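PDB 6UEH: Cow rumen GH26 endo-mannanase from Metagenome, which probably hydrolyses beta-1,4-mannan backbones such as that of galactomannan as an endo-acting family 26 glycoside hydrolase, with a CBM6-like accessory domain beside its catalytic barrel. Local coordinates for residues A[63-68]-A[123-128]; A[31-36]-A[94-99]; A[22-27]-A[39-44]; A[75-80]-A[88-93]. All coordinates share one frame; numbering follows the deposited sequence.

From the N terminus, all four contacts lie in the CBM6-like domain. Interaction 3 opens at residues 22-27 and closes a short loop at 39-44. Interaction 2 starts within that loop, at 31-36, and closes only at 94-99, so the two cross. Interaction 1, from 63-68 to 123-128, crosses interaction 2 in turn. The hairpin of interaction 4, 75-80 with 88-93, falls within the long excursions of both interactions 1 and 2. Interactions 1, 2 and 3 meet on the five-stranded sheet, where a backbone contact of Val67 N with Thr98 O (2.8 Å) joins 1 to 2; interaction 4 belongs to the four-stranded sheet. Interactions 1 and 3 share the calcium ion.

Interaction 1: residues A[63-68]-A[123-128]; sequences FTAKVA and AEFDTI. With CA (calcium ion), chain B.
Val67 and Phe125 lie side by side and point the same way, with Val67 CG1 3.7 Å from Phe125 CD2. The methyl meets the ring obliquely, whereas Ala65 CB comes to the ring edge, close to its plane, 4.3 Å from CD2 of Phe125. Phe125 also meets the ring of Phe116, on the other sheet, so this face of the strands belongs to the interior of the CBM6-type beta sandwich, whose two sheets pack over each other. Lys66, on the reverse face, runs alongside Asp126 at the corner of the other strand, both pointing the same way. Their charged ends diverge: Lys66 NZ forms a salt bridge with Asp99, and Asp126 turns to calcium. Asp126 CG is anti to the backbone N (chi1 -179°), and OD1 reaches the metal at 2.3 Å while Asp126 O binds it at 2.7 Å. Glu13, Glu15, Ser37 and Gly40 complete the site. In the register Val67 faces Phe125 and Ala65 faces Ile128, so one residue spans two, consistent with a beta bulge. Asp126 N donates to Lys66 O at 2.8 Å, almost straight at 167°. Beyond this corner, Ala68 and Glu124 exchange both backbone bonds; Glu124 N to Ala68 O measures 2.8 Å.

Interaction 2: residues A[31-36]-A[94-99]; sequences KIKGMY and YDTWTD
Asp95 O is gripped twice: Lys33 N donates to it at 2.9 Å, in the carbonyl plane, and a water held also by Lys31 O donates as well. This pairing ties the loop between strands 10-13 and 42-44 of the CBM6-like beta sandwich to the corner preceding strand 97-107. The side chains repeat the link loosely. The extended Lys33 chain passes Thr96 OG1, and its NZ forms a salt bridge with Asp95 OD2 at 3.3 Å, weak as a hydrogen bond; the other carboxylate oxygen, OD1, is met from above its plane by Thr96 OG1. Trp97 carries the apolar half of the contact. Ile32 crosses it at about a right angle, and its CG2, placed anti to the backbone N (chi1 -55° for CG1), lies over one face, 3.6 Å from the centroid of the five-membered ring and 14° off its normal. A second water bridges the indole N-H and the loop, accepting from Trp97 NE1 at 2.9 Å and donating to Ile32 O at 2.7 Å. Elsewhere Trp97 meets Phe41 edge-to-face. Gly34 has a positive phi of 94°, where a CB would jam against the preceding carbonyl. Beside the indole, Tyr36 CB lies 3.7 Å from Trp97 NE1.

Interaction 3: residues A[22-27]-A[39-44]; sequences EPWTSV and KGFAYL. With CA (calcium ion), chain B.
An aromatic cluster of Trp24, Phe41 and Tyr43 packs where the loop 22-27 meets 39-44, beside the calcium site of the CBM6-like domain. Tyr43 CB sits over one face of the Trp24 indole, 3.5 Å from the five-membered-ring centroid and only 3° off its normal. Further along the same side chain, the Tyr43 ring turns its edge to the Trp24 six-membered ring in a T-shaped pair, with centroids 5.1 Å apart and planes at 85°. Tyr43 CG is anti to the backbone N (chi1 -176°), which starts the ring on this course. Phe41 takes a different position: Trp24 CB lies over its face, offset toward the rim, 3.7 Å from Phe41 CE1, while the two rings are near parallel but slid apart, so they barely overlap. Val27 CG1 approaches the Tyr43 ring obliquely, 3.6 Å from CZ, its side chain at about a right angle to that of the tyrosine. Along the backbone, Trp24 and Phe41 form a single antiparallel hydrogen-bonded bridge: Trp24 N donates to Phe41 O at 2.8 Å, and Phe41 N returns a bond of 2.9 Å to Trp24 O. Next to it Gly40 CA lies 3.2 Å from Trp24 O, and a CB on that carbon would clash with the same oxygen. Gly40 O binds calcium at 2.4 Å, together with Glu13, Glu15, Ser37 and Asp126. Beyond the loop, Phe41 meets Trp97 edge-to-face, Tyr43 touches Glu124, and strand 42-44 pairs with strand 123-132 through backbone bonds of Ala42 with Phe125 and Leu44 with Ala123.

Interaction 4: residues A[75-80]-A[88-93]; sequences GRLQTI and QYTVPY
Gln78 and Val91 touch through aliphatic carbons, Gln78 CG, set anti to its own carbonyl carbon (chi1 -59°), lying 3.6 Å from Val91 CG2. On the same face of the strands, Tyr89 takes an oblique contact from the neighbouring Ile80, whose CG2 comes to 3.8 Å from Tyr89 CE1. The opposite face brings Leu77 CD1 to 3.8 Å from Gln88 CB, and Thr79 and Gln88 lie side by side, pointing the same way. Along the backbone, Arg76 and Val91 exchange a pair of bonds, Arg76 N to Val91 O at 2.9 Å and Val91 N to Arg76 O at 3.0 Å; Tyr89 N then reaches Gln78 O at 2.8 Å, nearly straight at 176°. Two hydrogen-bonded pairs separated by the non-hydrogen-bonded pair Leu77-Thr90 give the antiparallel ladder pattern, and because strands 76-82 and 85-94 follow each other directly in the chain they form a beta hairpin in the four-stranded sheet of the CBM6-like sandwich. At its open end Gly75, with a positive phi of 98°, sets CA 3.3 Å from Val91 O. Second-shell groups then hold the polar ends. Gln78 NE2 and Arg76 NE both donate to Gly121 O, Arg76 NH2 to Tyr120 O, and Arg76 NH1 forms a salt bridge with Asp72; Thr79 OG1 hydrogen-bonds to Ile119 O. From the facing sheet, Phe100 of strand 97-107 packs against Tyr89 and Val91, and Phe102 against Ile80.

Interaction 1: residues A[63-68]-A[123-128]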
loop_
_atom_site.group_PDB
_atom_site.type_symbol
_atom_site.label_atom_id
_atom_site.label_comp_id
_atom_site.label_asym_id
_atom_site.label_seq_id
_atom_site.Cartn_x
_atom_site.Cartn_y
_atom_site.Cartn_z
ATOM N N PHE A 63 -12.096 16.647 8.977
ATOM C CA PHE A 63 -13.532 16.851 8.844
ATOM C C PHE A 63 -14.310 15.945 9.791
ATOM O O PHE A 63 -14.160 14.724 9.767
ATOM C CB PHE A 63 -13.970 16.618 7.397
ATOM C CG PHE A 63 -13.392 17.610 6.433
ATOM C CD1 PHE A 63 -12.112 17.442 5.925
ATOM C CD2 PHE A 63 -14.119 18.723 6.047
ATOM C CE1 PHE A 63 -11.573 18.359 5.047
ATOM C CE2 PHE A 63 -13.585 19.644 5.169
ATOM C CZ PHE A 63 -12.312 19.462 4.666
ATOM N N THR A 64 -15.133 16.561 10.629
ATOM C CA THR A 64 -15.946 15.834 11.592
ATOM C C THR A 64 -17.359 16.407 11.575
ATOM O O THR A 64 -17.553 17.584 11.273
ATOM C CB THR A 64 -15.350 15.925 13.012
ATOM O OG1 THR A 64 -13.939 15.680 12.954
ATOM C CG2 THR A 64 -15.996 14.910 13.948
ATOM N N ALA A 65 -18.347 15.576 11.881
ATOM C CA ALA A 65 -19.721 16.052 11.933
ATOM C C ALA A 65 -20.520 15.308 12.992
ATOM O O ALA A 65 -20.276 14.129 13.256
ATOM C CB ALA A 65 -20.384 15.911 10.570
ATOM N N LYS A 66 -21.458 16.016 13.609
ATOM C CA LYS A 66 -22.407 15.403 14.526
ATOM C C LYS A 66 -23.567 14.872 13.700
ATOM O O LYS A 66 -24.368 15.647 13.167
ATOM C CB LYS A 66 -22.895 16.406 15.569
ATOM C CG LYS A 66 -23.700 15.780 16.694
ATOM C CD LYS A 66 -22.789 15.206 17.761
ATOM C CE LYS A 66 -22.008 16.312 18.455
ATOM N NZ LYS A 66 -21.103 15.773 19.507
ATOM N N VAL A 67 -23.649 13.553 13.572
ATOM C CA VAL A 67 -24.592 12.962 12.635
ATOM C C VAL A 67 -25.513 11.929 13.264
ATOM O O VAL A 67 -25.347 11.534 14.419
ATOM C CB VAL A 67 -23.861 12.279 11.459
ATOM C CG1 VAL A 67 -22.888 13.246 10.801
ATOM C CG2 VAL A 67 -23.138 11.030 11.942
ATOM N N ALA A 68 -26.502 11.514 12.481
ATOM C CA ALA A 68 -27.330 10.366 12.798
ATOM C C ALA A 68 -27.660 9.666 11.489
ATOM O O ALA A 68 -27.525 10.253 10.417
ATOM C CB ALA A 68 -28.594 10.781 13.530
ATOM N N ALA A 123 -29.196 10.660 5.622
ATOM C CA ALA A 123 -28.550 10.733 6.922
ATOM C C ALA A 123 -28.757 12.138 7.477
ATOM O O ALA A 123 -29.072 13.067 6.733
ATOM C CB ALA A 123 -27.072 10.402 6.818
ATOM N N GLU A 124 -28.575 12.294 8.781
ATOM C CA GLU A 124 -28.869 13.562 9.438
ATOM C C GLU A 124 -27.587 14.246 9.888
ATOM O O GLU A 124 -26.662 13.592 10.369
ATOM C CB GLU A 124 -29.807 13.342 10.630
ATOM C CG GLU A 124 -31.170 12.755 10.260
ATOM C CD GLU A 124 -31.105 11.284 9.885
ATOM O OE1 GLU A 124 -30.602 10.481 10.700
ATOM O OE2 GLU A 124 -31.545 10.927 8.769
ATOM N N PHE A 125 -27.537 15.565 9.728
ATOM C CA PHE A 125 -26.361 16.344 10.093
ATOM C C PHE A 125 -26.745 17.508 11.002
ATOM O O PHE A 125 -27.495 18.397 10.601
ATOM C CB PHE A 125 -25.650 16.860 8.838
ATOM C CG PHE A 125 -25.119 15.771 7.954
ATOM C CD1 PHE A 125 -25.953 15.104 7.072
ATOM C CD2 PHE A 125 -23.782 15.412 8.002
ATOM C CE1 PHE A 125 -25.467 14.100 6.261
ATOM C CE2 PHE A 125 -23.290 14.408 7.191
ATOM C CZ PHE A 125 -24.134 13.752 6.317
ATOM N N ASP A 126 -26.236 17.488 12.232
ATOM C CA ASP A 126 -26.519 18.543 13.202
ATOM C C ASP A 126 -25.535 19.697 13.047
ATOM O O ASP A 126 -25.933 20.840 12.833
ATOM C CB ASP A 126 -26.461 17.983 14.626
ATOM C CG ASP A 126 -26.782 19.028 15.682
ATOM O OD1 ASP A 126 -27.452 20.031 15.354
ATOM O OD2 ASP A 126 -26.369 18.842 16.846
ATOM N N THR A 127 -24.249 19.384 13.175
ATOM C CA THR A 127 -23.183 20.353 12.961
ATOM C C THR A 127 -22.061 19.726 12.141
ATOM O O THR A 127 -21.956 18.502 12.049
ATOM C CB THR A 127 -22.590 20.869 14.287
ATOM O OG1 THR A 127 -22.070 19.766 15.037
ATOM C CG2 THR A 127 -23.646 21.591 15.118
ATOM N N ILE A 128 -21.229 20.572 11.546
ATOM C CA ILE A 128 -20.052 20.121 10.814
ATOM C C ILE A 128 -18.843 20.914 11.304
ATOM O O ILE A 128 -18.931 22.126 11.500
ATOM C CB ILE A 128 -20.226 20.298 9.294
ATOM C CG1 ILE A 128 -21.493 19.581 8.816
ATOM C CG2 ILE A 128 -18.998 19.791 8.549
ATOM C CD1 ILE A 128 -21.977 20.032 7.452
HETATM CA CA CA B . -27.932 21.997 14.252
#

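Interaction 2: residues A[31-36]-A[94-99]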
loop_
_atom_site.group_PDB
_atom_site.type_symbol
_atom_site.label_atom_id
_atom_site.label_comp_id
_atom_site.label_asym_id
_atom_site.label_seq_id
_atom_site.Cartn_x
_atom_site.Cartn_y
_atom_site.Cartn_z
ATOM N N LYS A 31 -37.891 10.936 15.941
ATOM C CA LYS A 31 -36.918 11.829 16.554
ATOM C C LYS A 31 -35.547 11.176 16.647
ATOM O O LYS A 31 -35.434 10.005 17.009
ATOM C CB LYS A 31 -37.381 12.243 17.955
ATOM C CG LYS A 31 -38.347 13.415 17.990
ATOM C CD LYS A 31 -37.606 14.732 17.836
ATOM C CE LYS A 31 -38.530 15.924 18.037
ATOM N NZ LYS A 31 -37.785 17.211 17.947
ATOM N N ILE A 32 -34.510 11.933 16.309
ATOM C CA ILE A 32 -33.154 11.540 16.657
ATOM C C ILE A 32 -33.004 11.766 18.155
ATOM O O ILE A 32 -33.325 12.843 18.655
ATOM C CB ILE A 32 -32.088 12.349 15.886
ATOM C CG1 ILE A 32 -32.316 12.243 14.374
ATOM C CG2 ILE A 32 -30.687 11.882 16.263
ATOM C CD1 ILE A 32 -32.327 10.812 13.850
ATOM N N LYS A 33 -32.538 10.751 18.874
ATOM C CA LYS A 33 -32.446 10.850 20.326
ATOM C C LYS A 33 -31.385 11.864 20.749
ATOM O O LYS A 33 -30.416 12.105 20.031
ATOM C CB LYS A 33 -32.151 9.480 20.936
ATOM C CG LYS A 33 -33.269 8.468 20.721
ATOM C CD LYS A 33 -32.921 7.114 21.314
ATOM C CE LYS A 33 -34.022 6.101 21.052
ATOM N NZ LYS A 33 -33.661 4.748 21.565
ATOM N N GLY A 34 -31.583 12.462 21.918
ATOM C CA GLY A 34 -30.657 13.459 22.419
ATOM C C GLY A 34 -31.084 14.871 22.067
ATOM O O GLY A 34 -32.272 15.153 21.915
ATOM N N MET A 35 -30.108 15.762 21.939
ATOM C CA MET A 35 -30.383 17.166 21.666
ATOM C C MET A 35 -29.508 17.702 20.541
ATOM O O MET A 35 -28.280 17.633 20.615
ATOM C CB MET A 35 -30.165 18.004 22.928
ATOM C CG MET A 35 -30.344 19.500 22.718
ATOM S SD MET A 35 -32.065 20.024 22.829
ATOM C CE MET A 35 -31.878 21.801 22.767
ATOM N N TYR A 36 -30.140 18.237 19.500
ATOM C CA TYR A 36 -29.395 18.880 18.427
ATOM C C TYR A 36 -28.954 20.280 18.845
ATOM O O TYR A 36 -29.543 20.888 19.744
ATOM C CB TYR A 36 -30.228 18.950 17.138
ATOM C CG TYR A 36 -31.637 19.477 17.316
ATOM C CD1 TYR A 36 -31.873 20.801 17.674
ATOM C CD2 TYR A 36 -32.736 18.653 17.103
ATOM C CE1 TYR A 36 -33.163 21.284 17.831
ATOM C CE2 TYR A 36 -34.027 19.127 17.254
ATOM C CZ TYR A 36 -34.235 20.441 17.618
ATOM O OH TYR A 36 -35.518 20.913 17.769
ATOM N N TYR A 94 -27.005 5.107 13.548
ATOM C CA TYR A 94 -26.933 5.974 14.719
ATOM C C TYR A 94 -28.301 6.586 14.982
ATOM O O TYR A 94 -28.756 7.423 14.206
ATOM C CB TYR A 94 -25.904 7.093 14.521
ATOM C CG TYR A 94 -24.456 6.655 14.501
ATOM C CD1 TYR A 94 -23.995 5.649 15.341
ATOM C CD2 TYR A 94 -23.548 7.261 13.642
ATOM C CE1 TYR A 94 -22.666 5.258 15.321
ATOM C CE2 TYR A 94 -22.225 6.880 13.616
ATOM C CZ TYR A 94 -21.787 5.879 14.454
ATOM O OH TYR A 94 -20.463 5.504 14.421
ATOM N N ASP A 95 -28.953 6.180 16.069
ATOM C CA ASP A 95 -30.280 6.701 16.387
ATOM C C ASP A 95 -30.185 7.873 17.363
ATOM O O ASP A 95 -31.197 8.428 17.797
ATOM C CB ASP A 95 -31.174 5.592 16.956
ATOM C CG ASP A 95 -30.749 5.133 18.342
ATOM O OD1 ASP A 95 -29.608 5.417 18.768
ATOM O OD2 ASP A 95 -31.565 4.462 19.007
ATOM N N THR A 96 -28.949 8.228 17.697
ATOM C CA THR A 96 -28.640 9.328 18.601
ATOM C C THR A 96 -27.507 10.131 17.971
ATOM O O THR A 96 -26.702 9.573 17.226
ATOM C CB THR A 96 -28.228 8.817 19.998
ATOM O OG1 THR A 96 -29.182 7.852 20.453
ATOM C CG2 THR A 96 -28.151 9.956 21.001
ATOM N N TRP A 97 -27.449 11.431 18.248
ATOM C CA TRP A 97 -26.407 12.277 17.674
ATOM C C TRP A 97 -25.017 11.764 18.043
ATOM O O TRP A 97 -24.705 11.571 19.217
ATOM C CB TRP A 97 -26.577 13.728 18.122
ATOM C CG TRP A 97 -27.826 14.351 17.602
ATOM C CD1 TRP A 97 -28.890 14.796 18.332
ATOM C CD2 TRP A 97 -28.158 14.582 16.226
ATOM N NE1 TRP A 97 -29.860 15.298 17.496
ATOM C CE2 TRP A 97 -29.435 15.177 16.200
ATOM C CE3 TRP A 97 -27.496 14.345 15.015
ATOM C CZ2 TRP A 97 -30.063 15.540 15.009
ATOM C CZ3 TRP A 97 -28.124 14.704 13.833
ATOM C CH2 TRP A 97 -29.394 15.294 13.839
ATOM N N THR A 98 -24.194 11.542 17.023
ATOM C CA THR A 98 -22.888 10.921 17.201
ATOM C C THR A 98 -21.829 11.612 16.344
ATOM O O THR A 98 -22.061 11.892 15.169
ATOM C CB THR A 98 -22.934 9.421 16.833
ATOM O OG1 THR A 98 -24.066 8.803 17.463
ATOM C CG2 THR A 98 -21.657 8.714 17.273
ATOM N N ASP A 99 -20.670 11.896 16.931
ATOM C CA ASP A 99 -19.554 12.429 16.156
ATOM C C ASP A 99 -19.028 11.373 15.195
ATOM O O ASP A 99 -18.752 10.244 15.598
ATOM C CB ASP A 99 -18.424 12.907 17.068
ATOM C CG ASP A 99 -18.671 14.291 17.625
ATOM O OD1 ASP A 99 -19.438 15.054 17.003
ATOM O OD2 ASP A 99 -18.090 14.618 18.681
HETATM O O HOH W 1 -33.810 7.857 16.624
HETATM O O HOH W 2 -32.736 15.442 17.981
#

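Interaction 3: residues A[22-27]-A[39-44]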
loop_
_atom_site.group_PDB
_atom_site.type_symbol
_atom_site.label_atom_id
_atom_site.label_comp_id
_atom_site.label_asym_id
_atom_site.label_seq_id
_atom_site.Cartn_x
_atom_site.Cartn_y
_atom_site.Cartn_z
ATOM N N GLU A 22 -35.001 24.778 5.271
ATOM C CA GLU A 22 -35.397 25.014 6.657
ATOM C C GLU A 22 -34.950 23.865 7.556
ATOM O O GLU A 22 -34.932 22.710 7.129
ATOM C CB GLU A 22 -36.910 25.215 6.761
ATOM C CG GLU A 22 -37.386 26.546 6.200
ATOM C CD GLU A 22 -36.636 27.726 6.792
ATOM O OE1 GLU A 22 -35.727 28.252 6.115
ATOM O OE2 GLU A 22 -36.953 28.129 7.931
ATOM N N PRO A 23 -34.581 24.183 8.807
ATOM C CA PRO A 23 -34.099 23.168 9.752
ATOM C C PRO A 23 -35.135 22.084 10.035
ATOM O O PRO A 23 -36.327 22.379 10.137
ATOM C CB PRO A 23 -33.807 23.979 11.024
ATOM C CG PRO A 23 -33.618 25.378 10.552
ATOM C CD PRO A 23 -34.557 25.535 9.393
ATOM N N TRP A 24 -34.671 20.845 10.151
ATOM C CA TRP A 24 -35.517 19.727 10.553
ATOM C C TRP A 24 -35.429 19.531 12.061
ATOM O O TRP A 24 -34.408 19.847 12.666
ATOM C CB TRP A 24 -35.096 18.438 9.842
ATOM C CG TRP A 24 -35.224 18.477 8.352
ATOM C CD1 TRP A 24 -34.435 19.164 7.475
ATOM C CD2 TRP A 24 -36.191 17.778 7.560
ATOM N NE1 TRP A 24 -34.859 18.946 6.185
ATOM C CE2 TRP A 24 -35.935 18.097 6.211
ATOM C CE3 TRP A 24 -37.252 16.918 7.861
ATOM C CZ2 TRP A 24 -36.702 17.585 5.165
ATOM C CZ3 TRP A 24 -38.010 16.408 6.820
ATOM C CH2 TRP A 24 -37.733 16.745 5.490
ATOM N N THR A 25 -36.489 19.007 12.668
ATOM C CA THR A 25 -36.452 18.697 14.093
ATOM C C THR A 25 -36.726 17.216 14.348
ATOM O O THR A 25 -36.578 16.737 15.469
ATOM C CB THR A 25 -37.450 19.552 14.883
ATOM O OG1 THR A 25 -38.772 19.357 14.363
ATOM C CG2 THR A 25 -37.075 21.025 14.775
ATOM N N SER A 26 -37.125 16.500 13.302
ATOM C CA SER A 26 -37.217 15.043 13.348
ATOM C C SER A 26 -37.190 14.484 11.929
ATOM O O SER A 26 -37.452 15.209 10.968
ATOM C CB SER A 26 -38.486 14.588 14.076
ATOM O OG SER A 26 -39.650 14.919 13.344
ATOM N N VAL A 27 -36.851 13.205 11.798
ATOM C CA VAL A 27 -36.934 12.543 10.504
ATOM C C VAL A 27 -38.390 12.152 10.311
ATOM O O VAL A 27 -38.783 11.003 10.536
ATOM C CB VAL A 27 -36.009 11.315 10.410
ATOM C CG1 VAL A 27 -35.970 10.783 8.981
ATOM C CG2 VAL A 27 -34.609 11.682 10.873
ATOM N N LYS A 39 -31.252 25.342 15.875
ATOM C CA LYS A 39 -32.694 25.229 15.682
ATOM C C LYS A 39 -33.120 23.846 15.200
ATOM O O LYS A 39 -34.305 23.520 15.200
ATOM C CB LYS A 39 -33.178 26.293 14.696
ATOM C CG LYS A 39 -33.006 27.718 15.195
ATOM C CD LYS A 39 -33.514 28.727 14.179
ATOM C CE LYS A 39 -33.416 30.146 14.717
ATOM N NZ LYS A 39 -33.890 31.152 13.725
ATOM N N GLY A 40 -32.155 23.034 14.785
ATOM C CA GLY A 40 -32.458 21.694 14.318
ATOM C C GLY A 40 -31.296 21.028 13.614
ATOM O O GLY A 40 -30.156 21.097 14.070
ATOM N N PHE A 41 -31.583 20.371 12.495
ATOM C CA PHE A 41 -30.535 19.712 11.729
ATOM C C PHE A 41 -30.863 19.667 10.241
ATOM O O PHE A 41 -31.980 19.981 9.829
ATOM C CB PHE A 41 -30.297 18.292 12.256
ATOM C CG PHE A 41 -31.511 17.400 12.193
ATOM C CD1 PHE A 41 -31.759 16.618 11.073
ATOM C CD2 PHE A 41 -32.393 17.331 13.260
ATOM C CE1 PHE A 41 -32.868 15.795 11.016
ATOM C CE2 PHE A 41 -33.505 16.505 13.211
ATOM C CZ PHE A 41 -33.743 15.736 12.087
ATOM N N ALA A 42 -29.873 19.285 9.443
ATOM C CA ALA A 42 -30.074 19.085 8.018
ATOM C C ALA A 42 -30.383 17.619 7.741
ATOM O O ALA A 42 -29.685 16.727 8.225
ATOM C CB ALA A 42 -28.844 19.534 7.232
ATOM N N TYR A 43 -31.442 17.374 6.978
ATOM C CA TYR A 43 -31.784 16.024 6.556
ATOM C C TYR A 43 -31.377 15.863 5.099
ATOM O O TYR A 43 -32.096 16.278 4.191
ATOM C CB TYR A 43 -33.280 15.751 6.741
ATOM C CG TYR A 43 -33.719 14.330 6.428
ATOM C CD1 TYR A 43 -32.824 13.263 6.479
ATOM C CD2 TYR A 43 -35.037 14.060 6.079
ATOM C CE1 TYR A 43 -33.237 11.969 6.192
ATOM C CE2 TYR A 43 -35.457 12.777 5.794
ATOM C CZ TYR A 43 -34.556 11.735 5.848
ATOM O OH TYR A 43 -34.989 10.460 5.559
ATOM N N LEU A 44 -30.200 15.286 4.892
ATOM C CA LEU A 44 -29.677 15.030 3.557
ATOM C C LEU A 44 -30.424 13.867 2.927
ATOM O O LEU A 44 -30.278 12.738 3.373
ATOM C CB LEU A 44 -28.177 14.726 3.627
ATOM C CG LEU A 44 -27.458 14.206 2.379
ATOM C CD1 LEU A 44 -27.260 15.311 1.379
ATOM C CD2 LEU A 44 -26.119 13.579 2.743
HETATM CA CA CA B . -27.932 21.997 14.252
#

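Interaction 4: residues A[75-80]-A[88-93]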
loop_
_atom_site.group_PDB
_atom_site.type_symbol
_atom_site.label_atom_id
_atom_site.label_comp_id
_atom_site.label_asym_id
_atom_site.label_seq_id
_atom_site.Cartn_x
_atom_site.Cartn_y
_atom_site.Cartn_z
ATOM N N GLY A 75 -25.791 0.092 8.398
ATOM C CA GLY A 75 -24.940 1.189 7.972
ATOM C C GLY A 75 -25.252 1.631 6.554
ATOM O O GLY A 75 -25.821 0.872 5.773
ATOM N N ARG A 76 -24.876 2.861 6.217
ATOM C CA ARG A 76 -25.185 3.416 4.903
ATOM C C ARG A 76 -24.043 4.276 4.377
ATOM O O ARG A 76 -23.530 5.143 5.082
ATOM C CB ARG A 76 -26.477 4.235 4.963
ATOM C CG ARG A 76 -26.966 4.740 3.610
ATOM C CD ARG A 76 -28.367 5.343 3.718
ATOM N NE ARG A 76 -28.883 5.767 2.417
ATOM C CZ ARG A 76 -29.574 4.983 1.595
ATOM N NH1 ARG A 76 -29.836 3.729 1.936
ATOM N NH2 ARG A 76 -30.001 5.452 0.429
ATOM N N LEU A 77 -23.651 4.027 3.130
ATOM C CA LEU A 77 -22.580 4.784 2.493
ATOM C C LEU A 77 -22.907 6.276 2.423
ATOM O O LEU A 77 -24.022 6.662 2.076
ATOM C CB LEU A 77 -22.312 4.246 1.084
ATOM C CG LEU A 77 -21.136 4.883 0.339
ATOM C CD1 LEU A 77 -19.818 4.470 0.975
ATOM C CD2 LEU A 77 -21.162 4.527 -1.142
ATOM N N GLN A 78 -21.933 7.107 2.773
ATOM C CA GLN A 78 -22.077 8.550 2.646
ATOM C C GLN A 78 -20.878 9.106 1.892
ATOM O O GLN A 78 -19.837 8.452 1.797
ATOM C CB GLN A 78 -22.205 9.215 4.018
ATOM C CG GLN A 78 -23.390 8.732 4.834
ATOM C CD GLN A 78 -24.717 9.011 4.163
ATOM O OE1 GLN A 78 -24.908 10.061 3.549
ATOM N NE2 GLN A 78 -25.644 8.064 4.273
ATOM N N THR A 79 -21.020 10.315 1.362
ATOM C CA THR A 79 -19.960 10.909 0.561
ATOM C C THR A 79 -19.677 12.352 0.953
ATOM O O THR A 79 -20.548 13.217 0.850
ATOM C CB THR A 79 -20.302 10.859 -0.939
ATOM O OG1 THR A 79 -20.368 9.493 -1.368
ATOM C CG2 THR A 79 -19.243 11.592 -1.756
ATOM N N ILE A 80 -18.456 12.605 1.412
ATOM C CA ILE A 80 -18.004 13.973 1.613
ATOM C C ILE A 80 -17.165 14.362 0.404
ATOM O O ILE A 80 -16.456 13.534 -0.169
ATOM C CB ILE A 80 -17.207 14.147 2.931
ATOM C CG1 ILE A 80 -16.929 15.634 3.197
ATOM C CG2 ILE A 80 -15.921 13.321 2.917
ATOM C CD1 ILE A 80 -16.354 15.918 4.568
ATOM N N GLN A 88 -15.569 8.521 0.186
ATOM C CA GLN A 88 -16.684 7.695 0.648
ATOM C C GLN A 88 -16.483 7.146 2.061
ATOM O O GLN A 88 -15.401 6.672 2.410
ATOM C CB GLN A 88 -16.921 6.528 -0.318
ATOM C CG GLN A 88 -17.532 6.927 -1.656
ATOM C CD GLN A 88 -16.518 7.518 -2.616
ATOM O OE1 GLN A 88 -15.332 7.190 -2.565
ATOM N NE2 GLN A 88 -16.982 8.396 -3.500
ATOM N N TYR A 89 -17.546 7.205 2.859
ATOM C CA TYR A 89 -17.529 6.687 4.224
ATOM C C TYR A 89 -18.823 5.944 4.538
ATOM O O TYR A 89 -19.907 6.363 4.128
ATOM C CB TYR A 89 -17.322 7.825 5.234
ATOM C CG TYR A 89 -15.953 8.454 5.159
ATOM C CD1 TYR A 89 -15.688 9.489 4.269
ATOM C CD2 TYR A 89 -14.920 8.011 5.974
ATOM C CE1 TYR A 89 -14.435 10.062 4.191
ATOM C CE2 TYR A 89 -13.662 8.578 5.905
ATOM C CZ TYR A 89 -13.426 9.603 5.011
ATOM O OH TYR A 89 -12.175 10.169 4.937
ATOM N N THR A 90 -18.707 4.840 5.268
ATOM C CA THR A 90 -19.882 4.114 5.732
ATOM C C THR A 90 -20.272 4.570 7.134
ATOM O O THR A 90 -19.538 4.339 8.098
ATOM C CB THR A 90 -19.649 2.596 5.746
ATOM O OG1 THR A 90 -19.314 2.148 4.428
ATOM C CG2 THR A 90 -20.905 1.874 6.223
ATOM N N VAL A 91 -21.423 5.225 7.243
ATOM C CA VAL A 91 -21.925 5.672 8.537
ATOM C C VAL A 91 -22.851 4.613 9.124
ATOM O O VAL A 91 -23.876 4.280 8.528
ATOM C CB VAL A 91 -22.673 7.015 8.430
ATOM C CG1 VAL A 91 -23.310 7.384 9.763
ATOM C CG2 VAL A 91 -21.725 8.109 7.971
ATOM N N PRO A 92 -22.478 4.063 10.289
ATOM C CA PRO A 92 -23.293 3.042 10.956
ATOM C C PRO A 92 -24.674 3.559 11.346
ATOM O O PRO A 92 -24.931 4.762 11.277
ATOM C CB PRO A 92 -22.474 2.697 12.207
ATOM C CG PRO A 92 -21.075 3.111 11.878
ATOM C CD PRO A 92 -21.218 4.323 11.006
ATOM N N TYR A 93 -25.557 2.650 11.743
ATOM C CA TYR A 93 -26.845 3.041 12.294
ATOM C C TYR A 93 -26.635 3.831 13.581
ATOM O O TYR A 93 -26.132 3.299 14.573
ATOM C CB TYR A 93 -27.717 1.813 12.554
ATOM C CG TYR A 93 -29.071 2.124 13.154
ATOM C CD1 TYR A 93 -30.148 2.462 12.346
ATOM C CD2 TYR A 93 -29.276 2.065 14.528
ATOM C CE1 TYR A 93 -31.389 2.740 12.887
ATOM C CE2 TYR A 93 -30.513 2.343 15.078
ATOM C CZ TYR A 93 -31.565 2.681 14.254
ATOM O OH TYR A 93 -32.797 2.957 14.797
#